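PDB 5ANZ: soluble lytic transglycosylase B3 from Pseudomonas aeruginosa, which probably cleaves bacterial cell-wall peptidoglycan as a calcium-binding, Slt35-like lytic transglycosylase that also carries a putative peptidoglycan-binding domain. Local coordinates for residues G254-L259 with R348-W353; D133-V138 with S342-G347; E367-L372 with A388-A393; Q113-Q118 with S145-H150. All coordinates share one frame; numbering follows the deposited sequence.

Contact 1 (G254-L259 with R348-W353)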
loop_
_atom_site.group_PDB
_atom_site.type_symbol
_atom_site.label_atom_id
_atom_site.label_comp_id
_atom_site.label_asym_id
_atom_site.label_seq_id
_atom_site.Cartn_x
_atom_site.Cartn_y
_atom_site.Cartn_z
ATOM N N GLY A 254 12.428 -7.771 5.822
ATOM C CA GLY A 254 12.579 -9.009 5.095
ATOM C C GLY A 254 13.853 -8.929 4.301
ATOM O O GLY A 254 14.628 -7.971 4.418
ATOM N N PHE A 255 14.091 -9.955 3.508
ATOM C CA PHE A 255 15.320 -9.986 2.727
ATOM C C PHE A 255 15.209 -11.008 1.614
ATOM O O PHE A 255 14.406 -11.942 1.681
ATOM C CB PHE A 255 16.528 -10.301 3.631
ATOM C CG PHE A 255 16.274 -11.411 4.623
ATOM C CD1 PHE A 255 16.427 -12.734 4.263
ATOM C CD2 PHE A 255 15.867 -11.121 5.915
ATOM C CE1 PHE A 255 16.192 -13.749 5.168
ATOM C CE2 PHE A 255 15.628 -12.127 6.822
ATOM C CZ PHE A 255 15.787 -13.445 6.450
ATOM N N GLU A 256 16.034 -10.841 0.588
ATOM C CA GLU A 256 16.053 -11.791 -0.509
ATOM C C GLU A 256 16.680 -13.109 -0.103
ATOM O O GLU A 256 17.613 -13.139 0.695
ATOM C CB GLU A 256 16.810 -11.199 -1.702
ATOM C CG GLU A 256 16.705 -12.059 -2.937
ATOM C CD GLU A 256 17.380 -11.441 -4.140
ATOM O OE1 GLU A 256 18.046 -10.389 -3.976
ATOM O OE2 GLU A 256 17.232 -12.011 -5.244
ATOM N N VAL A 257 16.165 -14.204 -0.659
ATOM C CA VAL A 257 16.679 -15.532 -0.371
ATOM C C VAL A 257 16.844 -16.329 -1.652
ATOM O O VAL A 257 16.381 -15.919 -2.713
ATOM C CB VAL A 257 15.770 -16.315 0.584
ATOM C CG1 VAL A 257 15.676 -15.591 1.931
ATOM C CG2 VAL A 257 14.371 -16.511 -0.038
ATOM N N ARG A 258 17.524 -17.461 -1.536
ATOM C CA ARG A 258 17.653 -18.399 -2.639
ATOM C C ARG A 258 16.876 -19.671 -2.309
ATOM O O ARG A 258 17.060 -20.252 -1.244
ATOM C CB ARG A 258 19.129 -18.727 -2.901
ATOM C CG ARG A 258 19.353 -19.797 -3.948
ATOM C CD ARG A 258 20.808 -20.267 -3.959
ATOM N NE ARG A 258 21.737 -19.201 -4.327
ATOM C CZ ARG A 258 23.063 -19.326 -4.311
ATOM N NH1 ARG A 258 23.620 -20.472 -3.938
ATOM N NH2 ARG A 258 23.832 -18.305 -4.665
ATOM N N LEU A 259 16.008 -20.093 -3.222
ATOM C CA LEU A 259 15.245 -21.327 -3.028
ATOM C C LEU A 259 15.954 -22.534 -3.624
ATOM O O LEU A 259 16.600 -22.426 -4.665
ATOM C CB LEU A 259 13.859 -21.202 -3.648
ATOM C CG LEU A 259 13.020 -20.085 -3.030
ATOM C CD1 LEU A 259 11.643 -19.994 -3.663
ATOM C CD2 LEU A 259 12.915 -20.309 -1.523
ATOM N N ARG A 348 18.961 -3.715 -3.756
ATOM C CA ARG A 348 18.856 -4.224 -5.095
ATOM C C ARG A 348 18.858 -5.739 -5.047
ATOM O O ARG A 348 19.182 -6.359 -4.030
ATOM C CB ARG A 348 19.936 -3.606 -5.976
ATOM C CG ARG A 348 20.958 -4.497 -6.568
ATOM C CD ARG A 348 22.073 -3.588 -7.043
ATOM N NE ARG A 348 22.526 -2.652 -6.006
ATOM C CZ ARG A 348 22.622 -2.930 -4.703
ATOM N NH1 ARG A 348 22.299 -4.131 -4.224
ATOM N NH2 ARG A 348 23.040 -1.997 -3.865
ATOM N N ILE A 349 18.401 -6.316 -6.141
ATOM C CA ILE A 349 17.931 -7.681 -6.150
ATOM C C ILE A 349 18.879 -8.564 -6.940
ATOM O O ILE A 349 19.208 -8.254 -8.086
ATOM C CB ILE A 349 16.514 -7.725 -6.734
ATOM C CG1 ILE A 349 15.601 -6.812 -5.905
ATOM C CG2 ILE A 349 15.986 -9.146 -6.784
ATOM C CD1 ILE A 349 14.244 -6.575 -6.526
ATOM N N VAL A 350 19.327 -9.653 -6.316
ATOM C CA VAL A 350 20.285 -10.576 -6.932
ATOM C C VAL A 350 19.648 -11.481 -7.992
ATOM O O VAL A 350 20.203 -11.687 -9.067
ATOM C CB VAL A 350 20.952 -11.463 -5.859
ATOM C CG1 VAL A 350 21.861 -12.502 -6.494
ATOM C CG2 VAL A 350 21.718 -10.602 -4.860
ATOM N N GLY A 351 18.478 -12.035 -7.688
ATOM C CA GLY A 351 17.831 -12.932 -8.624
ATOM C C GLY A 351 17.256 -12.156 -9.795
ATOM O O GLY A 351 16.658 -11.101 -9.618
ATOM N N ALA A 352 17.425 -12.686 -10.998
ATOM C CA ALA A 352 16.951 -11.989 -12.187
ATOM C C ALA A 352 15.435 -12.056 -12.318
ATOM O O ALA A 352 14.806 -13.017 -11.883
ATOM C CB ALA A 352 17.622 -12.564 -13.446
ATOM N N TRP A 353 14.854 -11.014 -12.900
ATOM C CA TRP A 353 13.433 -11.019 -13.217
ATOM C C TRP A 353 13.185 -11.770 -14.525
ATOM O O TRP A 353 13.975 -11.661 -15.466
ATOM C CB TRP A 353 12.891 -9.596 -13.333
ATOM C CG TRP A 353 12.913 -8.838 -12.049
ATOM C CD1 TRP A 353 13.838 -7.917 -11.654
ATOM C CD2 TRP A 353 11.968 -8.944 -10.983
ATOM N NE1 TRP A 353 13.522 -7.435 -10.408
ATOM C CE2 TRP A 353 12.377 -8.048 -9.972
ATOM C CE3 TRP A 353 10.808 -9.701 -10.787
ATOM C CZ2 TRP A 353 11.673 -7.898 -8.776
ATOM C CZ3 TRP A 353 10.109 -9.554 -9.599
ATOM C CH2 TRP A 353 10.544 -8.657 -8.609
HETATM O O HOH W 1 19.461 -8.964 -2.328
#

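Contact 2 (D133-V138 with S342-G347)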
loop_
_atom_site.group_PDB
_atom_site.type_symbol
_atom_site.label_atom_id
_atom_site.label_comp_id
_atom_site.label_asym_id
_atom_site.label_seq_id
_atom_site.Cartn_x
_atom_site.Cartn_y
_atom_site.Cartn_z
ATOM N N ASP A 133 12.185 3.015 12.850
ATOM C CA ASP A 133 13.386 3.373 12.106
ATOM C C ASP A 133 13.143 4.534 11.157
ATOM O O ASP A 133 12.172 4.531 10.400
ATOM C CB ASP A 133 13.904 2.159 11.334
ATOM C CG ASP A 133 14.303 1.028 12.265
ATOM O OD1 ASP A 133 15.449 1.037 12.748
ATOM O OD2 ASP A 133 13.464 0.159 12.558
ATOM N N ALA A 134 14.046 5.509 11.195
ATOM C CA ALA A 134 13.926 6.702 10.367
ATOM C C ALA A 134 13.869 6.341 8.891
ATOM O O ALA A 134 13.156 6.989 8.125
ATOM C CB ALA A 134 15.087 7.649 10.621
ATOM N N ASP A 135 14.637 5.326 8.489
ATOM C CA ASP A 135 14.725 5.001 7.068
ATOM C C ASP A 135 13.389 4.495 6.561
ATOM O O ASP A 135 13.002 4.767 5.422
ATOM C CB ASP A 135 15.811 3.963 6.789
ATOM C CG ASP A 135 17.225 4.520 6.949
ATOM O OD1 ASP A 135 17.399 5.759 7.042
ATOM O OD2 ASP A 135 18.171 3.699 6.964
ATOM N N ALA A 136 12.658 3.776 7.413
ATOM C CA ALA A 136 11.339 3.280 7.030
ATOM C C ALA A 136 10.312 4.415 6.968
ATOM O O ALA A 136 9.526 4.468 6.030
ATOM C CB ALA A 136 10.864 2.200 7.990
ATOM N N VAL A 137 10.339 5.315 7.948
ATOM C CA VAL A 137 9.478 6.514 7.918
ATOM C C VAL A 137 9.712 7.311 6.637
ATOM O O VAL A 137 8.765 7.689 5.940
ATOM C CB VAL A 137 9.730 7.407 9.138
ATOM C CG1 VAL A 137 8.910 8.701 9.053
ATOM C CG2 VAL A 137 9.358 6.673 10.423
ATOM N N VAL A 138 10.976 7.553 6.304
ATOM C CA VAL A 138 11.269 8.332 5.113
ATOM C C VAL A 138 10.912 7.557 3.835
ATOM O O VAL A 138 10.454 8.145 2.866
ATOM C CB VAL A 138 12.746 8.795 5.098
ATOM C CG1 VAL A 138 13.138 9.387 3.734
ATOM C CG2 VAL A 138 12.962 9.848 6.215
ATOM N N SER A 342 17.777 1.004 0.319
ATOM C CA SER A 342 18.571 1.757 -0.654
ATOM C C SER A 342 19.231 2.997 -0.060
ATOM O O SER A 342 20.285 3.430 -0.506
ATOM C CB SER A 342 17.698 2.183 -1.834
ATOM O OG SER A 342 17.179 1.074 -2.542
ATOM N N PHE A 343 18.603 3.597 0.946
ATOM C CA PHE A 343 19.198 4.797 1.528
ATOM C C PHE A 343 20.586 4.518 2.105
ATOM O O PHE A 343 21.427 5.401 2.138
ATOM C CB PHE A 343 18.301 5.381 2.628
ATOM C CG PHE A 343 16.939 5.815 2.155
ATOM C CD1 PHE A 343 16.743 6.355 0.894
ATOM C CD2 PHE A 343 15.842 5.705 3.013
ATOM C CE1 PHE A 343 15.474 6.757 0.478
ATOM C CE2 PHE A 343 14.551 6.096 2.613
ATOM C CZ PHE A 343 14.361 6.632 1.353
ATOM N N LYS A 344 20.799 3.272 2.534
ATOM C CA LYS A 344 22.063 2.865 3.142
ATOM C C LYS A 344 22.898 2.016 2.192
ATOM O O LYS A 344 23.896 1.409 2.617
ATOM C CB LYS A 344 21.817 2.082 4.433
ATOM C CG LYS A 344 21.105 2.881 5.511
ATOM C CD LYS A 344 21.186 2.190 6.863
ATOM C CE LYS A 344 21.702 3.147 7.936
ATOM N NZ LYS A 344 20.799 4.315 8.144
ATOM N N GLY A 345 22.510 1.983 0.925
ATOM C CA GLY A 345 23.309 1.301 -0.086
ATOM C C GLY A 345 22.878 -0.115 -0.389
ATOM O O GLY A 345 23.589 -0.863 -1.068
ATOM N N GLY A 346 21.711 -0.501 0.105
ATOM C CA GLY A 346 21.169 -1.802 -0.205
ATOM C C GLY A 346 20.077 -1.701 -1.255
ATOM O O GLY A 346 20.104 -0.829 -2.113
ATOM N N GLY A 347 19.125 -2.615 -1.196
ATOM C CA GLY A 347 17.901 -2.481 -1.965
ATOM C C GLY A 347 17.924 -3.007 -3.381
ATOM O O GLY A 347 17.009 -2.784 -4.171
HETATM O O HOH W 2 20.544 6.443 6.203
#

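Contact 3 (E367-L372 with A388-A393)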
loop_
_atom_site.group_PDB
_atom_site.type_symbol
_atom_site.label_atom_id
_atom_site.label_comp_id
_atom_site.label_asym_id
_atom_site.label_seq_id
_atom_site.Cartn_x
_atom_site.Cartn_y
_atom_site.Cartn_z
ATOM N N GLU A 367 -10.947 -14.018 -17.590
ATOM C CA GLU A 367 -10.959 -15.192 -18.448
ATOM C C GLU A 367 -10.282 -16.357 -17.733
ATOM O O GLU A 367 -10.761 -17.491 -17.805
ATOM C CB GLU A 367 -10.264 -14.918 -19.781
ATOM C CG GLU A 367 -10.496 -16.009 -20.820
ATOM C CD GLU A 367 -9.708 -15.791 -22.099
ATOM O OE1 GLU A 367 -9.036 -14.742 -22.227
ATOM O OE2 GLU A 367 -9.759 -16.677 -22.978
ATOM N N LEU A 368 -9.171 -16.071 -17.053
ATOM C CA LEU A 368 -8.433 -17.104 -16.330
ATOM C C LEU A 368 -9.311 -17.770 -15.290
ATOM O O LEU A 368 -9.310 -19.001 -15.153
ATOM C CB LEU A 368 -7.192 -16.516 -15.653
ATOM C CG LEU A 368 -6.496 -17.483 -14.683
ATOM C CD1 LEU A 368 -5.959 -18.677 -15.441
ATOM C CD2 LEU A 368 -5.391 -16.779 -13.913
ATOM N N GLN A 369 -10.048 -16.955 -14.542
ATOM C CA GLN A 369 -10.908 -17.484 -13.489
ATOM C C GLN A 369 -12.015 -18.348 -14.077
ATOM O O GLN A 369 -12.360 -19.394 -13.512
ATOM C CB GLN A 369 -11.497 -16.348 -12.653
ATOM C CG GLN A 369 -10.496 -15.749 -11.658
ATOM C CD GLN A 369 -10.985 -14.464 -11.021
ATOM O OE1 GLN A 369 -11.722 -13.696 -11.634
ATOM N NE2 GLN A 369 -10.572 -14.224 -9.779
ATOM N N ARG A 370 -12.562 -17.922 -15.217
ATOM C CA ARG A 370 -13.625 -18.689 -15.867
ATOM C C ARG A 370 -13.088 -20.009 -16.433
ATOM O O ARG A 370 -13.769 -21.045 -16.384
ATOM C CB ARG A 370 -14.294 -17.854 -16.965
ATOM C CG ARG A 370 -15.125 -16.695 -16.436
ATOM C CD ARG A 370 -15.806 -15.944 -17.573
ATOM N NE ARG A 370 -16.668 -14.867 -17.096
ATOM C CZ ARG A 370 -16.928 -13.761 -17.784
ATOM N NH1 ARG A 370 -16.392 -13.585 -18.986
ATOM N NH2 ARG A 370 -17.727 -12.832 -17.278
ATOM N N GLN A 371 -11.864 -19.982 -16.952
ATOM C CA GLN A 371 -11.257 -21.184 -17.524
ATOM C C GLN A 371 -10.891 -22.185 -16.436
ATOM O O GLN A 371 -11.030 -23.399 -16.626
ATOM C CB GLN A 371 -10.015 -20.826 -18.348
ATOM C CG GLN A 371 -10.327 -20.306 -19.745
ATOM C CD GLN A 371 -10.719 -21.420 -20.687
ATOM O OE1 GLN A 371 -9.881 -21.958 -21.412
ATOM N NE2 GLN A 371 -11.995 -21.789 -20.670
ATOM N N LEU A 372 -10.430 -21.677 -15.297
ATOM C CA LEU A 372 -10.105 -22.537 -14.162
ATOM C C LEU A 372 -11.358 -23.259 -13.682
ATOM O O LEU A 372 -11.350 -24.483 -13.479
ATOM C CB LEU A 372 -9.488 -21.721 -13.017
ATOM C CG LEU A 372 -8.069 -21.196 -13.227
ATOM C CD1 LEU A 372 -7.760 -20.082 -12.243
ATOM C CD2 LEU A 372 -7.056 -22.337 -13.099
ATOM N N ALA A 388 -6.411 -15.188 -2.678
ATOM C CA ALA A 388 -6.057 -16.493 -2.129
ATOM C C ALA A 388 -6.803 -17.641 -2.809
ATOM O O ALA A 388 -6.213 -18.682 -3.108
ATOM C CB ALA A 388 -6.320 -16.515 -0.638
ATOM N N ASN A 389 -8.099 -17.462 -3.033
ATOM C CA ASN A 389 -8.908 -18.514 -3.640
ATOM C C ASN A 389 -8.462 -18.813 -5.062
ATOM O O ASN A 389 -8.378 -19.969 -5.473
ATOM C CB ASN A 389 -10.388 -18.129 -3.635
ATOM C CG ASN A 389 -10.941 -17.958 -2.238
ATOM O OD1 ASN A 389 -10.489 -18.607 -1.293
ATOM N ND2 ASN A 389 -11.929 -17.081 -2.097
ATOM N N THR A 390 -8.184 -17.765 -5.822
ATOM C CA THR A 390 -7.747 -17.956 -7.193
ATOM C C THR A 390 -6.356 -18.588 -7.235
ATOM O O THR A 390 -6.083 -19.433 -8.079
ATOM C CB THR A 390 -7.746 -16.632 -7.970
ATOM O OG1 THR A 390 -9.077 -16.099 -7.987
ATOM C CG2 THR A 390 -7.290 -16.863 -9.390
ATOM N N ARG A 391 -5.483 -18.199 -6.313
ATOM C CA ARG A 391 -4.143 -18.765 -6.288
ATOM C C ARG A 391 -4.217 -20.261 -5.995
ATOM O O ARG A 391 -3.452 -21.057 -6.543
ATOM C CB ARG A 391 -3.263 -18.043 -5.255
ATOM C CG ARG A 391 -2.863 -16.639 -5.699
ATOM C CD ARG A 391 -1.752 -16.059 -4.838
ATOM N NE ARG A 391 -2.173 -15.900 -3.450
ATOM C CZ ARG A 391 -2.760 -14.811 -2.968
ATOM N NH1 ARG A 391 -2.999 -13.771 -3.760
ATOM N NH2 ARG A 391 -3.108 -14.759 -1.688
ATOM N N LYS A 392 -5.159 -20.638 -5.144
ATOM C CA LYS A 392 -5.386 -22.039 -4.824
ATOM C C LYS A 392 -5.745 -22.816 -6.090
ATOM O O LYS A 392 -5.206 -23.896 -6.363
ATOM C CB LYS A 392 -6.497 -22.160 -3.779
ATOM C CG LYS A 392 -6.511 -23.460 -3.014
ATOM C CD LYS A 392 -7.545 -23.411 -1.898
ATOM C CE LYS A 392 -7.532 -24.692 -1.083
ATOM N NZ LYS A 392 -6.211 -24.914 -0.426
ATOM N N ALA A 393 -6.659 -22.244 -6.868
ATOM C CA ALA A 393 -7.116 -22.856 -8.103
ATOM C C ALA A 393 -5.991 -22.905 -9.114
ATOM O O ALA A 393 -5.826 -23.885 -9.835
ATOM C CB ALA A 393 -8.289 -22.083 -8.664
#

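Contact 4 (Q113-Q118 with S145-H150)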
loop_
_atom_site.group_PDB
_atom_site.type_symbol
_atom_site.label_atom_id
_atom_site.label_comp_id
_atom_site.label_asym_id
_atom_site.label_seq_id
_atom_site.Cartn_x
_atom_site.Cartn_y
_atom_site.Cartn_z
ATOM N N GLN A 113 17.679 10.325 0.765
ATOM C CA GLN A 113 18.918 10.534 1.496
ATOM C C GLN A 113 19.071 12.000 1.882
ATOM O O GLN A 113 19.580 12.316 2.967
ATOM C CB GLN A 113 20.115 10.082 0.668
ATOM C CG GLN A 113 20.166 8.568 0.506
ATOM C CD GLN A 113 21.122 8.135 -0.589
ATOM O OE1 GLN A 113 21.357 8.874 -1.548
ATOM N NE2 GLN A 113 21.703 6.942 -0.437
ATOM N N ALA A 114 18.637 12.898 1.002
ATOM C CA ALA A 114 18.725 14.325 1.297
ATOM C C ALA A 114 17.764 14.700 2.427
ATOM O O ALA A 114 18.101 15.539 3.272
ATOM C CB ALA A 114 18.434 15.148 0.063
ATOM N N ARG A 115 16.575 14.086 2.437
ATOM C CA ARG A 115 15.606 14.349 3.500
ATOM C C ARG A 115 16.071 13.809 4.847
ATOM O O ARG A 115 15.815 14.406 5.891
ATOM C CB ARG A 115 14.250 13.750 3.141
ATOM C CG ARG A 115 13.641 14.397 1.900
ATOM C CD ARG A 115 13.453 15.884 2.119
ATOM N NE ARG A 115 13.001 16.569 0.913
ATOM C CZ ARG A 115 11.770 17.036 0.732
ATOM N NH1 ARG A 115 10.862 16.896 1.684
ATOM N NH2 ARG A 115 11.450 17.649 -0.398
ATOM N N LEU A 116 16.733 12.662 4.821
ATOM C CA LEU A 116 17.238 12.058 6.041
ATOM C C LEU A 116 18.253 13.000 6.694
ATOM O O LEU A 116 18.307 13.113 7.921
ATOM C CB LEU A 116 17.859 10.680 5.745
ATOM C CG LEU A 116 16.842 9.552 5.601
ATOM C CD1 LEU A 116 17.456 8.385 4.829
ATOM C CD2 LEU A 116 16.323 9.097 6.979
ATOM N N ALA A 117 19.043 13.691 5.873
ATOM C CA ALA A 117 20.024 14.632 6.398
ATOM C C ALA A 117 19.366 15.927 6.843
ATOM O O ALA A 117 19.687 16.458 7.902
ATOM C CB ALA A 117 21.093 14.914 5.360
ATOM N N GLN A 118 18.431 16.422 6.035
ATOM C CA GLN A 118 17.809 17.713 6.289
ATOM C C GLN A 118 17.014 17.681 7.581
ATOM O O GLN A 118 17.041 18.635 8.364
ATOM C CB GLN A 118 16.900 18.105 5.126
ATOM C CG GLN A 118 16.088 19.372 5.362
ATOM C CD GLN A 118 15.087 19.641 4.248
ATOM O OE1 GLN A 118 14.958 18.858 3.304
ATOM N NE2 GLN A 118 14.373 20.752 4.355
ATOM N N SER A 145 3.993 10.323 -1.067
ATOM C CA SER A 145 3.826 11.651 -1.672
ATOM C C SER A 145 5.112 12.231 -2.244
ATOM O O SER A 145 5.215 13.441 -2.426
ATOM C CB SER A 145 3.261 12.623 -0.639
ATOM O OG SER A 145 4.208 12.899 0.385
ATOM N N ASN A 146 6.107 11.382 -2.518
ATOM C CA ASN A 146 7.405 11.885 -2.957
ATOM C C ASN A 146 7.968 12.927 -1.982
ATOM O O ASN A 146 8.427 13.991 -2.389
ATOM C CB ASN A 146 7.300 12.485 -4.357
ATOM C CG ASN A 146 8.616 12.438 -5.092
ATOM O OD1 ASN A 146 9.397 11.495 -4.930
ATOM N ND2 ASN A 146 8.884 13.460 -5.893
ATOM N N TYR A 147 7.914 12.603 -0.695
ATOM C CA TYR A 147 8.445 13.449 0.373
ATOM C C TYR A 147 7.727 14.799 0.412
ATOM O O TYR A 147 8.337 15.831 0.696
ATOM C CB TYR A 147 9.953 13.643 0.210
ATOM C CG TYR A 147 10.697 12.357 -0.119
ATOM C CD1 TYR A 147 10.917 11.390 0.846
ATOM C CD2 TYR A 147 11.221 12.141 -1.389
ATOM C CE1 TYR A 147 11.602 10.230 0.559
ATOM C CE2 TYR A 147 11.914 10.971 -1.690
ATOM C CZ TYR A 147 12.098 10.020 -0.708
ATOM O OH TYR A 147 12.782 8.881 -1.025
ATOM N N GLY A 148 6.432 14.757 0.109
ATOM C CA GLY A 148 5.588 15.942 0.164
ATOM C C GLY A 148 5.438 16.740 -1.118
ATOM O O GLY A 148 4.745 17.768 -1.126
ATOM N N SER A 149 6.067 16.317 -2.210
ATOM C CA SER A 149 5.959 17.086 -3.448
ATOM C C SER A 149 4.757 16.680 -4.314
ATOM O O SER A 149 4.393 17.396 -5.245
ATOM C CB SER A 149 7.245 16.954 -4.259
ATOM O OG SER A 149 7.322 15.683 -4.864
ATOM N N HIS A 150 4.150 15.532 -4.015
ATOM C CA HIS A 150 3.008 15.050 -4.796
ATOM C C HIS A 150 1.922 14.546 -3.862
ATOM O O HIS A 150 1.801 13.341 -3.615
ATOM C CB HIS A 150 3.444 13.959 -5.765
ATOM C CG HIS A 150 4.227 14.476 -6.933
ATOM N ND1 HIS A 150 5.510 14.972 -6.813
ATOM C CD2 HIS A 150 3.899 14.598 -8.242
ATOM C CE1 HIS A 150 5.940 15.365 -7.998
ATOM N NE2 HIS A 150 4.981 15.150 -8.883
#

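Contact 1 (G254-L259 with R348-W353)
A carboxylate chelating two successive backbone N-H groups ties strand 254-258, part of an antiparallel sheet, to the connection between helix 330-343 and helix 362-374: E256 reaches out of the strand and meets V350 and G351 head-on. E256 OE1 accepts from V350 N at 2.8 Å, and OE2 accepts from G351 N at 2.7 Å. Both bonds are nearly straight (165° and 162° at the hydrogen), and both oxygens use their syn lone pairs, so the carboxylate is gripped as a fork. It gets there on an outstretched chain, with CG anti to the backbone N (chi1 -172°) and the carbons beyond it fully extended. OE1 also accepts from a water at 2.6 Å, the third donor to the carboxylate; the water's other hydrogen goes to R348 O, 3.1 Å away. Aliphatic carbons flank the carboxylate: I349 CG2 lies 3.5 Å from E256 OE2 and V350 CB 3.6 Å from E256 OE1. V287 touches both E256 and V350, and F314 of the adjoining strand 313-316 lies against the glutamate. Two bonds from a pair of consecutive amides fix the rotation of the carboxylate and hold the loop locally against the sheet. With three donors directed at it, at a partly exposed position, the carboxylate is probably held as the anion.

Contact 2 (D133-V138 with S342-G347)
K344 NZ is held by the carboxylate of D135 and by a water. The salt bridge to D135 OD2 is 2.9 Å long and arrives on the syn side of that oxygen, 19° out of the carboxylate plane. The water accepts from NZ at 2.9 Å and returns a weak bond to D135 OD1. The lysine chain, bent at chi3 and chi4, crosses the aspartate at about a right angle and curls round OD2, so that K344 CG and CD each lie 3.4 Å from it. Deeper in, F343 turns the edge of its ring to the helix backbone: D135 O sits in the ring plane, 3.5 Å from F343 CE2, where a C-H faces the carbonyl. V138 CG1 meets the same ring obliquely, 3.8 Å from CE2. Just past F343 the helix ends in a Schellman motif, with G345 as its positive-phi residue, and the chain turns off toward G347. The contact thus joins the first turns of helix 134-145 to the last turn of helix 330-343. L116 of helix 106-118 packs on D135, V138 and F343 together, and L123 of helix 120-130 lies against V138.

Contact 3 (E367-L372 with A388-A393)
Q369 and T390 join two helices of the putative peptidoglycan-binding domain, helix 362-374 and helix 388-401, through one side-chain hydrogen bond. Q369 NE2 donates to T390 OG1 at 3.0 Å, nearly straight at 165°, with the hydroxyl close to the amide plane. Q369 CG sits beside the backbone N (chi1 -77°) and the chain runs extended beyond it, which carries the amide across to T390. The two side chains cross at about a right angle, and Q369 CG comes 4.1 Å from T390 CG2. One turn further along, L372 points at the second helix: its CD1 packs on A393 CB at 4.1 Å, and its CD2 lies 3.8 Å from A393 O. The local helix axes pass 10.7 Å apart at 54°, an oblique crossing bridged by the longer side chains of the first helix. In the next shell the glutamine amide is pinned from both ends: OE1 accepts from G384 N, its strongest polar partner, while NE2 has a second acceptor in D383 OD1. T390 OG1 in turn makes a weak bond to P379 O. These ties fix which way round the buried amide lies and link both helices to the loop joining them. L372 is backed by I394 and C397 of helix 388-401. On the far side of the second helix, R391 forms a salt bridge with E269, and A388 N lies 3.3 Å above the plane of the R391 guanidinium, offset toward its rim.

Contact 4 (Q113-Q118 with S145-H150)
With CG beside the backbone N (chi1 -64°) and a bend at chi2 (-59°), the R115 side chain leaves helix 106-118 and passes obliquely across Y147. Y147 is a corner residue of the type I' turn N146-S149, and its positive phi sets the carbonyl and CB where the arginine meets both. R115 NH1 stands 2.9 Å from Y147 O, while Y147 CB lies over one face of the guanidinium, 3.7 Å from NH1. Nearer the helix, R115 CG approaches Y147 CG to 4.1 Å, coming obliquely onto the ring, whose plane is turned 43° from the guanidinium. The phenol end leads away from R115, and Y147 OH hydrogen-bonds R108 O, earlier in helix 106-118. The turn has its own internal bracing: G148 N donates to S145 OG at 2.9 Å in an ST motif, and N146 ND2 donates to S149 OG, also at 2.9 Å. S145 OG is itself bonded to Q204 O. W141 of helix 134-145 touches R115 and pairs through its backbone with Y147. Aliphatic carbon therefore meets the tyrosine while the positive end lies beside a carbonyl oxygen, whose partial negative charge probably suits the guanidinium, where the chain leaves helix 134-145.

Contacts 2 and 4 form one neighbourhood: their centres are 12 Å apart, and they share packing around L116. Q113 NE2 of contact 4 probably hydrogen-bonds F343 O of contact 2 at 3.0 Å, while Y147 CE1 packs 3.3 Å from V138 O. Both lie near the sugar-binding region, with the side chains of V138 and Y147 each about 11 Å from that of Y326, which binds N-acetyl-D-glucosamine in another structure of this protein; no sugar is bound here. One half of contact 1, 348-353, continues directly from 342-347; the centres of contacts 1 and 2 are 18 Å apart. Contact 3 stands apart in the putative peptidoglycan-binding domain, its centre 27 Å from contact 1 and 41 Å from contact 4.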